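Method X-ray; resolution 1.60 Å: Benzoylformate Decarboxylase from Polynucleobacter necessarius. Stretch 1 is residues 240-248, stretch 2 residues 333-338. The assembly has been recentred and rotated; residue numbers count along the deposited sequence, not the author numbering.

Stretch 1 (240-248) PEDHPLFQG
Stretch 2 333-338: NTPQRS

Stretch 1 folds through two consecutive type I turns, Pro-240 to His-243 and His-243 to Phe-246, closed by His-243 N to Pro-240 O (3.2 Å) and Phe-246 N to His-243 O (2.9 Å), before entering a strand at Phe-246. In the second turn, Leu-245 N also donates to His-243 ND1 (3.1 Å), with the histidine at chi1 t and chi2 -77°. Stretch 2 has no regular secondary structure; from Thr-334 to Arg-337 it is extended, with phi between -61° and -97° and psi between 126° and 156°. The CA atoms of Pro-244 and Gln-336 lie 5.5 Å apart, as do those of Gln-247 and Arg-337, so the register advances in the same sense along both stretches. The contact buries 438 Å².

Asn-333, at phi/psi 52/37, stays out of reach. Thr-334 (chi1 m) points its CA-to-CB bond toward stretch 1 and supplies a methyl: Thr-334 CG2 lies 4.0 Å from Leu-245 CD2 and 3.6 Å from Gln-247 NE2. Leu-245 (m, t) starts away, but its end comes nearer, so two aliphatic groups meet. Water 4 lies between Thr-334 O (2.8 Å) and Pro-244 O (2.7 Å), within hydrogen-bonding reach of both.

Pro-335 has no backbone N-H to donate, but Pro-335 O receives a nearly linear hydrogen bond from Gln-247 NE2 (2.8 Å, 178°). Gln-247 (phi/psi -97/-33) folds back through chi1 m, chi2 m and chi3 -60°, and Gln-247 NE2 also donates to Leu-245 O (3.0 Å, 176°). A primary amide suits this place because its two N-H groups can serve two carbonyls, one in each stretch.

Gln-336 leaves with CA-to-CB away, and off-rotamer chi1 -109° and chi2 -102°, with chi3 12°, bring its end back. This long amide suits its place: Gln-336 NE2 lies 3.7 Å from Pro-244 CA while donating to water 2 (2.5 Å), which donates to Asp-242 O (2.7 Å).

Arg-337 has the largest covered area of either stretch. Its CA-to-CB bond points toward stretch 1, and the side chain follows as p, t, m with chi4 -158°. Arg-337 NH1 donates to Glu-241 O (3.0 Å, 149°), the acceptor lying near the guanidinium plane, where N-H groups point. Arg-337 NH1 also sits 3.7 Å from Phe-246 CE2, at the edge of that ring (chi1 t, chi2 72°), and donates to water 1 (2.9 Å), which lies 2.7 Å from Glu-241 OE1; the glutamate is m, t with chi3 -23°. On the backbone side, Arg-337 N donates to water 3 (2.8 Å), which lies 2.6 Å from Phe-246 O. Ser-338 makes no contact.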

# COMPACT_ATOMS: atom_id res chain seq x y z
N PRO A 240 32.11 22.49 -14.32
CA PRO A 240 32.16 23.85 -14.89
C PRO A 240 31.98 23.82 -16.40
O PRO A 240 32.71 23.13 -17.12
CB PRO A 240 33.57 24.33 -14.52
CG PRO A 240 34.35 23.09 -14.18
CD PRO A 240 33.34 22.14 -13.59
N GLU A 241 30.99 24.57 -16.89
CA GLU A 241 30.57 24.39 -18.28
C GLU A 241 31.42 25.17 -19.28
O GLU A 241 31.22 25.05 -20.50
CB GLU A 241 29.07 24.70 -18.41
CG GLU A 241 28.26 23.74 -17.52
CD GLU A 241 26.76 23.92 -17.61
OE1 GLU A 241 26.30 25.03 -17.98
OE2 GLU A 241 26.05 22.95 -17.29
N ASP A 242 32.36 25.95 -18.78
CA ASP A 242 33.35 26.58 -19.65
C ASP A 242 34.73 25.90 -19.57
O ASP A 242 35.69 26.36 -20.18
CB ASP A 242 33.45 28.09 -19.38
CG ASP A 242 33.78 28.40 -17.93
OD1 ASP A 242 33.82 27.45 -17.11
OD2 ASP A 242 33.99 29.59 -17.61
N HIS A 243 34.81 24.80 -18.83
CA HIS A 243 36.05 24.04 -18.74
C HIS A 243 36.35 23.42 -20.10
O HIS A 243 35.45 22.93 -20.78
CB HIS A 243 35.91 22.95 -17.67
CG HIS A 243 37.21 22.30 -17.30
ND1 HIS A 243 37.82 21.35 -18.09
CD2 HIS A 243 38.00 22.45 -16.21
CE1 HIS A 243 38.94 20.95 -17.50
NE2 HIS A 243 39.06 21.60 -16.36
N PRO A 244 37.63 23.44 -20.52
CA PRO A 244 38.01 22.91 -21.84
C PRO A 244 37.56 21.48 -22.10
O PRO A 244 37.35 21.10 -23.25
CB PRO A 244 39.54 23.00 -21.84
CG PRO A 244 39.93 23.24 -20.40
CD PRO A 244 38.79 24.01 -19.81
N LEU A 245 37.40 20.68 -21.04
CA LEU A 245 37.00 19.30 -21.22
C LEU A 245 35.49 19.14 -21.40
O LEU A 245 35.02 18.10 -21.86
CB LEU A 245 37.50 18.43 -20.06
CG LEU A 245 39.02 18.26 -19.93
CD1 LEU A 245 39.35 17.39 -18.73
CD2 LEU A 245 39.58 17.63 -21.20
N PHE A 246 34.73 20.17 -21.04
CA PHE A 246 33.28 20.04 -21.01
C PHE A 246 32.67 20.10 -22.41
O PHE A 246 32.91 21.06 -23.14
CB PHE A 246 32.63 21.09 -20.13
CG PHE A 246 31.14 20.91 -20.00
CD1 PHE A 246 30.64 19.86 -19.25
CD2 PHE A 246 30.26 21.77 -20.63
CE1 PHE A 246 29.27 19.68 -19.12
CE2 PHE A 246 28.90 21.59 -20.51
CZ PHE A 246 28.40 20.55 -19.76
N GLN A 247 31.87 19.10 -22.75
CA GLN A 247 31.31 18.99 -24.10
C GLN A 247 29.90 19.54 -24.22
O GLN A 247 29.53 20.09 -25.26
CB GLN A 247 31.36 17.54 -24.57
CG GLN A 247 32.77 16.95 -24.52
CD GLN A 247 33.74 17.68 -25.43
OE1 GLN A 247 33.54 17.75 -26.64
NE2 GLN A 247 34.78 18.26 -24.83
N GLY A 248 29.11 19.41 -23.16
CA GLY A 248 27.74 19.90 -23.15
C GLY A 248 26.83 18.94 -22.39
O GLY A 248 27.32 18.05 -21.69
N ASN A 333 43.78 15.59 -27.47
CA ASN A 333 42.96 16.31 -28.45
C ASN A 333 41.45 16.19 -28.21
O ASN A 333 40.67 16.12 -29.15
CB ASN A 333 43.34 15.93 -29.89
CG ASN A 333 42.58 14.72 -30.40
OD1 ASN A 333 41.74 14.83 -31.29
ND2 ASN A 333 42.89 13.54 -29.86
N THR A 334 41.05 16.18 -26.94
CA THR A 334 39.65 16.35 -26.59
C THR A 334 39.17 17.70 -27.10
O THR A 334 39.78 18.73 -26.80
CB THR A 334 39.42 16.28 -25.07
OG1 THR A 334 39.66 14.94 -24.62
CG2 THR A 334 38.00 16.69 -24.72
N PRO A 335 38.09 17.71 -27.89
CA PRO A 335 37.67 18.98 -28.50
C PRO A 335 37.13 20.01 -27.50
O PRO A 335 36.68 19.65 -26.42
CB PRO A 335 36.58 18.55 -29.49
CG PRO A 335 36.08 17.25 -28.99
CD PRO A 335 37.25 16.58 -28.31
N GLN A 336 37.21 21.28 -27.88
CA GLN A 336 36.67 22.38 -27.10
C GLN A 336 35.29 22.73 -27.65
O GLN A 336 35.14 22.88 -28.86
CB GLN A 336 37.58 23.60 -27.22
CG GLN A 336 38.36 23.94 -25.97
CD GLN A 336 37.75 25.10 -25.22
OE1 GLN A 336 36.62 25.51 -25.51
NE2 GLN A 336 38.48 25.64 -24.26
N ARG A 337 34.30 22.87 -26.78
CA ARG A 337 32.95 23.20 -27.25
C ARG A 337 32.95 24.56 -27.94
O ARG A 337 33.75 25.45 -27.60
CB ARG A 337 31.90 23.15 -26.12
CG ARG A 337 31.87 24.33 -25.19
CD ARG A 337 30.85 24.15 -24.04
NE ARG A 337 29.44 24.35 -24.43
CZ ARG A 337 28.47 24.66 -23.57
NH1 ARG A 337 28.76 24.79 -22.28
NH2 ARG A 337 27.21 24.84 -23.98
N SER A 338 32.05 24.72 -28.91
CA SER A 338 31.91 25.96 -29.66
C SER A 338 31.54 27.09 -28.72
O SER A 338 30.82 26.88 -27.74
CB SER A 338 30.79 25.83 -30.69
OG SER A 338 30.99 24.72 -31.55
O HOH W 1 26.37 25.14 -20.65
O HOH W 2 37.50 26.64 -22.19
O HOH W 3 34.89 22.59 -24.01
O HOH W 4 39.56 20.47 -24.63